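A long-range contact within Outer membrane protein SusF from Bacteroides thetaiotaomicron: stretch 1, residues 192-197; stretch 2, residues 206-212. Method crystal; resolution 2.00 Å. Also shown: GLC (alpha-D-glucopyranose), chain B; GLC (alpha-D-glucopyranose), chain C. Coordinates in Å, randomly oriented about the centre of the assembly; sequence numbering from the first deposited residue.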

# COMPACT_ATOMS: atom_id res chain seq x y z
N PHE A 192 -13.34 -11.74 -15.57
CA PHE A 192 -12.88 -12.97 -14.96
C PHE A 192 -13.68 -13.33 -13.71
O PHE A 192 -14.32 -12.47 -13.09
CB PHE A 192 -11.39 -12.87 -14.63
CG PHE A 192 -11.07 -11.86 -13.55
CD1 PHE A 192 -10.89 -12.27 -12.23
CD2 PHE A 192 -10.90 -10.53 -13.86
CE1 PHE A 192 -10.60 -11.36 -11.24
CE2 PHE A 192 -10.57 -9.60 -12.86
CZ PHE A 192 -10.39 -10.04 -11.55
N LYS A 193 -13.56 -14.58 -13.30
CA LYS A 193 -14.03 -15.01 -11.97
C LYS A 193 -12.91 -15.70 -11.18
O LYS A 193 -11.91 -16.14 -11.76
CB LYS A 193 -15.24 -15.92 -12.11
CG LYS A 193 -16.52 -15.14 -12.49
CD LYS A 193 -17.64 -16.05 -13.01
CE LYS A 193 -18.96 -15.35 -12.85
NZ LYS A 193 -20.12 -16.04 -13.42
N ILE A 194 -13.12 -15.85 -9.87
CA ILE A 194 -12.23 -16.59 -9.01
C ILE A 194 -12.90 -17.87 -8.59
O ILE A 194 -14.08 -17.88 -8.28
CB ILE A 194 -11.92 -15.80 -7.77
CG1 ILE A 194 -11.20 -14.50 -8.13
CG2 ILE A 194 -11.04 -16.60 -6.80
CD1 ILE A 194 -11.30 -13.43 -7.01
N PHE A 195 -12.20 -18.98 -8.73
CA PHE A 195 -12.79 -20.25 -8.33
C PHE A 195 -11.96 -20.88 -7.24
O PHE A 195 -10.75 -20.92 -7.34
CB PHE A 195 -12.88 -21.20 -9.53
CG PHE A 195 -13.91 -20.79 -10.53
CD1 PHE A 195 -13.62 -19.81 -11.48
CD2 PHE A 195 -15.20 -21.24 -10.42
CE1 PHE A 195 -14.61 -19.35 -12.34
CE2 PHE A 195 -16.19 -20.77 -11.26
CZ PHE A 195 -15.88 -19.89 -12.26
N PRO A 196 -12.63 -21.38 -6.18
CA PRO A 196 -11.93 -22.29 -5.29
C PRO A 196 -11.48 -23.55 -6.04
O PRO A 196 -12.18 -24.01 -6.94
CB PRO A 196 -12.99 -22.65 -4.23
CG PRO A 196 -14.27 -22.37 -4.86
CD PRO A 196 -14.06 -21.27 -5.86
N ALA A 197 -10.34 -24.10 -5.65
CA ALA A 197 -9.80 -25.32 -6.29
C ALA A 197 -10.82 -26.46 -6.39
O ALA A 197 -10.84 -27.19 -7.38
CB ALA A 197 -8.54 -25.80 -5.55
C1 GLC B . -19.30 -18.73 -17.61
C2 GLC B . -19.13 -17.69 -16.51
C3 GLC B . -19.59 -16.32 -17.02
C4 GLC B . -18.81 -15.96 -18.27
C5 GLC B . -18.92 -17.07 -19.31
C6 GLC B . -17.97 -16.75 -20.45
O2 GLC B . -19.95 -18.04 -15.40
O3 GLC B . -19.35 -15.37 -16.00
O4 GLC B . -19.28 -14.74 -18.81
O5 GLC B . -18.51 -18.36 -18.75
O6 GLC B . -18.19 -17.69 -21.48
C1 GLC C . -23.76 -21.50 -18.48
C2 GLC C . -23.52 -20.98 -17.06
C3 GLC C . -22.65 -19.76 -17.13
C4 GLC C . -21.34 -20.03 -17.86
C5 GLC C . -21.58 -20.72 -19.20
C6 GLC C . -20.25 -21.26 -19.74
O2 GLC C . -24.77 -20.59 -16.49
O3 GLC C . -22.33 -19.31 -15.83
O4 GLC C . -20.67 -18.75 -18.00
O5 GLC C . -22.47 -21.85 -19.03
O6 GLC C . -20.36 -21.42 -21.16
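Stretch 2, residues 206-212: DWTKALG

The apolar centre of the contact is the ring of Phe195 (chi1 m, -71°), set against Ala210 and Trp207. Its CA-to-CB bond points away from stretch 2, yet the ring end comes back to it: Phe195 CE2 lies 3.7 Å from Ala210 CB, and Phe195 CZ lies 3.6 Å from Trp207 CE3. The Phe195 ring and the six-membered ring of Trp207 meet obliquely, centroids 5.7 Å apart and planes at 74°. At the edge of the Phe195 ring, Asp206 O approaches Phe195 CE2 to 3.8 Å. Leu211 (chi1 m, chi2 t) extends the apolar surface, with Leu211 CB 4.1 Å from Ile194 CB and Leu211 CD1 4.3 Å from Pro196 CD; Pro196 CD also rests 3.5 Å from Lys209 O.

Ala210 to Gly212 run antiparallel to the strand Phe192-Pro196, in the order Ala210 by Phe195, Leu211 by Ile194, Gly212 by Lys193, with CA-CA separations of 5.0 to 5.2 Å. A single antiparallel bridge holds the backbones together. Ile194 N donates to Leu211 O (2.9 Å, 167°) and Leu211 N to Ile194 O (2.8 Å, 161°), both nearly straight; Leu211 is extended here (phi/psi -106/140). Before it, the chain turns through the short 3-10 segment Trp207-Thr208, where Lys209 N bonds to Asp206 O at 2.9 Å. Asp206 OD1 accepts from Thr208 OG1 at 2.6 Å and, weakly, from Thr208 N at 3.1 Å, tying the side chain of Asp206 to this turn.

At the polar edge, Lys193 reaches out in a nearly extended conformation. Lys193 CD passes 3.8 Å from Ala210 CB, and Lys193 NZ donates to O2 and O3 of the chain B glucose, each at 2.8 Å. Both glucose units lie over one face of the Trp207 ring, so residues from both stretches contact the sugar.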

# COMPACT_ATOMS: atom_id res chain seq x y z
N ASP A 206 -17.35 -25.92 -12.17
CA ASP A 206 -18.70 -25.82 -11.64
C ASP A 206 -19.04 -24.35 -11.48
O ASP A 206 -18.56 -23.66 -10.56
CB ASP A 206 -18.80 -26.54 -10.29
CG ASP A 206 -20.21 -26.56 -9.75
OD1 ASP A 206 -21.07 -25.75 -10.22
OD2 ASP A 206 -20.50 -27.45 -8.93
N TRP A 207 -19.73 -23.82 -12.49
CA TRP A 207 -20.03 -22.39 -12.53
C TRP A 207 -20.81 -21.90 -11.33
O TRP A 207 -20.76 -20.73 -11.01
CB TRP A 207 -20.80 -22.05 -13.82
CG TRP A 207 -20.05 -22.48 -15.05
CD1 TRP A 207 -20.40 -23.44 -15.95
CD2 TRP A 207 -18.77 -21.99 -15.47
NE1 TRP A 207 -19.45 -23.54 -16.94
CE2 TRP A 207 -18.44 -22.66 -16.67
CE3 TRP A 207 -17.91 -20.99 -14.99
CZ2 TRP A 207 -17.28 -22.36 -17.40
CZ3 TRP A 207 -16.78 -20.68 -15.72
CH2 TRP A 207 -16.44 -21.40 -16.88
N THR A 208 -21.63 -22.77 -10.73
CA THR A 208 -22.37 -22.37 -9.52
C THR A 208 -21.42 -22.05 -8.34
O THR A 208 -21.85 -21.48 -7.35
CB THR A 208 -23.41 -23.42 -9.07
OG1 THR A 208 -22.72 -24.59 -8.61
CG2 THR A 208 -24.35 -23.79 -10.21
N LYS A 209 -20.14 -22.34 -8.47
CA LYS A 209 -19.25 -22.15 -7.34
C LYS A 209 -18.35 -20.96 -7.47
O LYS A 209 -17.41 -20.83 -6.74
CB LYS A 209 -18.43 -23.42 -7.04
CG LYS A 209 -19.27 -24.65 -6.87
CD LYS A 209 -18.55 -25.74 -6.05
CE LYS A 209 -19.57 -26.76 -5.56
NZ LYS A 209 -18.99 -28.14 -5.54
N ALA A 210 -18.63 -20.09 -8.45
CA ALA A 210 -17.83 -18.89 -8.67
C ALA A 210 -17.76 -17.96 -7.49
O ALA A 210 -18.79 -17.65 -6.87
CB ALA A 210 -18.35 -18.12 -9.88
N LEU A 211 -16.62 -17.32 -7.33
CA LEU A 211 -16.54 -16.09 -6.61
C LEU A 211 -16.34 -14.95 -7.59
O LEU A 211 -15.52 -15.04 -8.51
CB LEU A 211 -15.37 -16.12 -5.62
CG LEU A 211 -15.36 -17.37 -4.71
CD1 LEU A 211 -14.06 -17.44 -3.99
CD2 LEU A 211 -16.53 -17.30 -3.69
N GLY A 212 -17.00 -13.83 -7.34
CA GLY A 212 -16.94 -12.70 -8.30
C GLY A 212 -17.43 -11.44 -7.71
O GLY A 212 -17.14 -11.12 -6.57